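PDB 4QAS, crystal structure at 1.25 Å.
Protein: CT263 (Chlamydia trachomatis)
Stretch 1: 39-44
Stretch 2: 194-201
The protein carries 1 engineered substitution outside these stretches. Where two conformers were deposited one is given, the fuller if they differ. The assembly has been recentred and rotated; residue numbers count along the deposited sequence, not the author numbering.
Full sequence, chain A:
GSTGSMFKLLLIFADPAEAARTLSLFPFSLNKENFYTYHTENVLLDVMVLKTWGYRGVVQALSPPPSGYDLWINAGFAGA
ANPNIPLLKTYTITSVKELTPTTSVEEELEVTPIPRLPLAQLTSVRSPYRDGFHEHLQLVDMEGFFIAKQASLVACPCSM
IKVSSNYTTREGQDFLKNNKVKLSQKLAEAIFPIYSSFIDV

Stretch 1, residues 39-44: HTENVL
Stretch 2, residues 194-201: IYSSFIDV

The contact sets a tight hairpin tip against the chain's C-terminal tail, where a last helix gives way to extended chain. In stretch 1, strand residues His39 and Thr40 lead into a type II' turn from Thr40 to Val43, and strand resumes through Val43 and Leu44. Two backbone hydrogen bonds close the turn: Val43 N to Thr40 O at 2.9 Å and Thr40 N to Val43 O at 3.0 Å. Glu41 takes the first corner at phi/psi 55/-127 and Asn42 the second at -96/7. Stretch 2 opens in a helix already under way at Ile194, and its last turn is held by Phe198 N to Tyr195 O at 3.1 Å and Ile199 N to Ser196 O at 3.2 Å. Phe198 stands at phi/psi -96/5, and Ile199 at -75/120 and Asp200 at -111/92 carry the chain on in extended form.

The register is fixed by Asn42 opposite Ile199, whose CA atoms lie 6.3 Å apart. Here the CA-to-CB bond of Asn42 points toward the tail, and the side chain, with chi1 62° (p) and chi2 -60°, reads the tail's backbone with both ends of the amide. Asn42 ND2 donates to Phe198 O at 2.9 Å, with an angle of 163° at the hydrogen, while Asp200 N donates to Asn42 OD1 at 2.8 Å and a nearly straight 176°. The carboxamide thus spans Ile199, meeting the carbonyl before it and the amide after it, and Asn42 OD1 comes within 3.5 Å of Ile199 CA. Both partners are main-chain atoms, so these two bonds read the path of the tail directly. The CA-to-CB bond of Asp200, chi1 t, runs sideways, and Asp200 CB packs 3.7 Å from Asn42 ND2.

Beside this polar clamp, Val43 is the bump that fills the hollow. Buried, with chi1 178° (t), its CA-to-CB bond points toward stretch 2, and its two methyls divide between neighbouring walls. Val43 CG1 lies 4.1 Å from Tyr195 CD1, near the plane of the ring and at its edge. Val43 CG2 enters the bend where helix becomes tail, 3.4 Å from Phe198 O, 4.4 Å from Phe198 CB and 4.2 Å from Ile199 CG1. Phe198 lines this hollow with its base; its ring, at chi1 -73° (m), leads away. The CA-to-CB bond of Ile199, chi1 -73° (m) and chi2 172° (t), runs sideways.

Tyr195 supplies the other wall met by Val43. Its CA-to-CB bond runs sideways to the hairpin, but an off-rotamer chi1 of 146° and chi2 of 82° bring the end of the side chain nearer. The CA-to-CB bond of Thr40, chi1 -167° (t), points toward stretch 2, and Thr40 CG2 lies 3.6 Å from Tyr195 OH, so Thr40 and Val43 both line the edge of the ring.

The rule to read here is economical: a type II' turn presents the amide of its second corner residue to clamp a backbone, and the branched side chain of the strand residue that follows fills the adjoining bend, within 325 Å² of buried surface summed over both sides.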

# COMPACT_ATOMS: atom_id res chain seq x y z
N HIS A 39 -7.38 5.42 -11.67
CA HIS A 39 -7.70 6.78 -11.27
C HIS A 39 -8.72 6.77 -10.14
O HIS A 39 -9.56 5.87 -10.05
CB HIS A 39 -8.22 7.61 -12.44
CG HIS A 39 -9.56 7.17 -12.94
ND1 HIS A 39 -10.74 7.75 -12.51
CD2 HIS A 39 -9.91 6.20 -13.81
CE1 HIS A 39 -11.75 7.15 -13.11
NE2 HIS A 39 -11.28 6.20 -13.90
N THR A 40 -8.58 7.73 -9.24
CA THR A 40 -9.57 7.95 -8.20
C THR A 40 -9.44 9.39 -7.76
O THR A 40 -8.33 9.94 -7.73
CB THR A 40 -9.36 7.05 -6.98
OG1 THR A 40 -10.52 7.08 -6.15
CG2 THR A 40 -8.17 7.51 -6.20
N GLU A 41 -10.57 9.99 -7.41
CA GLU A 41 -10.58 11.37 -6.92
C GLU A 41 -9.89 12.23 -7.97
O GLU A 41 -10.26 12.17 -9.15
CB GLU A 41 -9.98 11.41 -5.52
CG GLU A 41 -10.47 10.32 -4.55
CD GLU A 41 -11.81 10.64 -3.91
OE1 GLU A 41 -12.51 11.54 -4.41
OE2 GLU A 41 -12.14 9.99 -2.90
N ASN A 42 -8.89 13.02 -7.61
CA ASN A 42 -8.23 13.91 -8.54
C ASN A 42 -6.97 13.31 -9.12
O ASN A 42 -6.25 14.01 -9.85
CB ASN A 42 -7.88 15.22 -7.84
CG ASN A 42 -6.92 15.00 -6.71
OD1 ASN A 42 -7.23 14.27 -5.78
ND2 ASN A 42 -5.72 15.59 -6.79
N VAL A 43 -6.68 12.04 -8.85
CA VAL A 43 -5.37 11.46 -9.14
C VAL A 43 -5.49 10.42 -10.24
O VAL A 43 -6.28 9.47 -10.14
CB VAL A 43 -4.70 10.88 -7.89
CG1 VAL A 43 -3.37 10.25 -8.27
CG2 VAL A 43 -4.50 11.97 -6.85
N LEU A 44 -4.65 10.57 -11.26
CA LEU A 44 -4.41 9.55 -12.27
C LEU A 44 -3.06 8.94 -11.95
O LEU A 44 -2.05 9.65 -11.81
CB LEU A 44 -4.36 10.16 -13.66
CG LEU A 44 -3.94 9.22 -14.81
CD1 LEU A 44 -5.03 8.19 -15.09
CD2 LEU A 44 -3.66 10.03 -16.06
N ILE A 194 3.34 8.92 -0.99
CA ILE A 194 3.45 9.95 -2.02
C ILE A 194 2.13 10.10 -2.74
O ILE A 194 1.60 11.21 -2.87
CB ILE A 194 4.58 9.63 -3.00
CG1 ILE A 194 5.87 9.31 -2.25
CG2 ILE A 194 4.75 10.83 -3.94
CD1 ILE A 194 6.97 8.78 -3.16
N TYR A 195 1.58 8.99 -3.25
CA TYR A 195 0.26 9.03 -3.87
C TYR A 195 -0.75 9.69 -2.95
O TYR A 195 -1.53 10.56 -3.37
CB TYR A 195 -0.17 7.60 -4.23
CG TYR A 195 -1.65 7.37 -4.10
CD1 TYR A 195 -2.54 7.74 -5.11
CD2 TYR A 195 -2.18 6.78 -2.95
CE1 TYR A 195 -3.91 7.53 -4.98
CE2 TYR A 195 -3.53 6.57 -2.82
CZ TYR A 195 -4.40 6.94 -3.83
OH TYR A 195 -5.74 6.71 -3.67
N SER A 196 -0.75 9.30 -1.68
CA SER A 196 -1.72 9.82 -0.72
C SER A 196 -1.61 11.34 -0.58
O SER A 196 -2.61 12.02 -0.45
CB SER A 196 -1.49 9.12 0.61
OG SER A 196 -2.54 9.41 1.50
N SER A 197 -0.39 11.87 -0.63
CA SER A 197 -0.18 13.30 -0.46
C SER A 197 -0.87 14.12 -1.55
O SER A 197 -1.18 15.30 -1.32
CB SER A 197 1.32 13.61 -0.49
OG SER A 197 2.01 12.96 0.57
N PHE A 198 -1.09 13.55 -2.73
CA PHE A 198 -1.65 14.31 -3.85
C PHE A 198 -3.15 14.16 -4.00
O PHE A 198 -3.73 14.69 -4.95
CB PHE A 198 -0.94 13.93 -5.14
CG PHE A 198 0.46 14.48 -5.22
CD1 PHE A 198 0.68 15.80 -5.57
CD2 PHE A 198 1.54 13.68 -4.93
CE1 PHE A 198 1.98 16.31 -5.63
CE2 PHE A 198 2.84 14.17 -4.99
CZ PHE A 198 3.05 15.50 -5.35
N ILE A 199 -3.81 13.48 -3.07
CA ILE A 199 -5.27 13.44 -3.05
C ILE A 199 -5.76 14.79 -2.52
O ILE A 199 -5.42 15.19 -1.40
CB ILE A 199 -5.75 12.28 -2.18
CG1 ILE A 199 -5.50 10.95 -2.89
CG2 ILE A 199 -7.22 12.42 -1.84
CD1 ILE A 199 -5.78 9.72 -2.02
N ASP A 200 -6.53 15.50 -3.33
CA ASP A 200 -7.03 16.83 -2.98
C ASP A 200 -8.53 16.72 -2.75
O ASP A 200 -9.32 16.82 -3.69
CB ASP A 200 -6.71 17.83 -4.08
CG ASP A 200 -7.21 19.23 -3.77
OD1 ASP A 200 -7.28 19.59 -2.57
OD2 ASP A 200 -7.55 19.96 -4.72
N VAL A 201 -8.91 16.49 -1.49
CA VAL A 201 -10.32 16.49 -1.09
C VAL A 201 -10.62 17.76 -0.31
O VAL A 201 -9.74 18.59 -0.08
CB VAL A 201 -10.65 15.26 -0.21
CG1 VAL A 201 -12.11 15.30 0.25
CG2 VAL A 201 -10.38 13.97 -0.99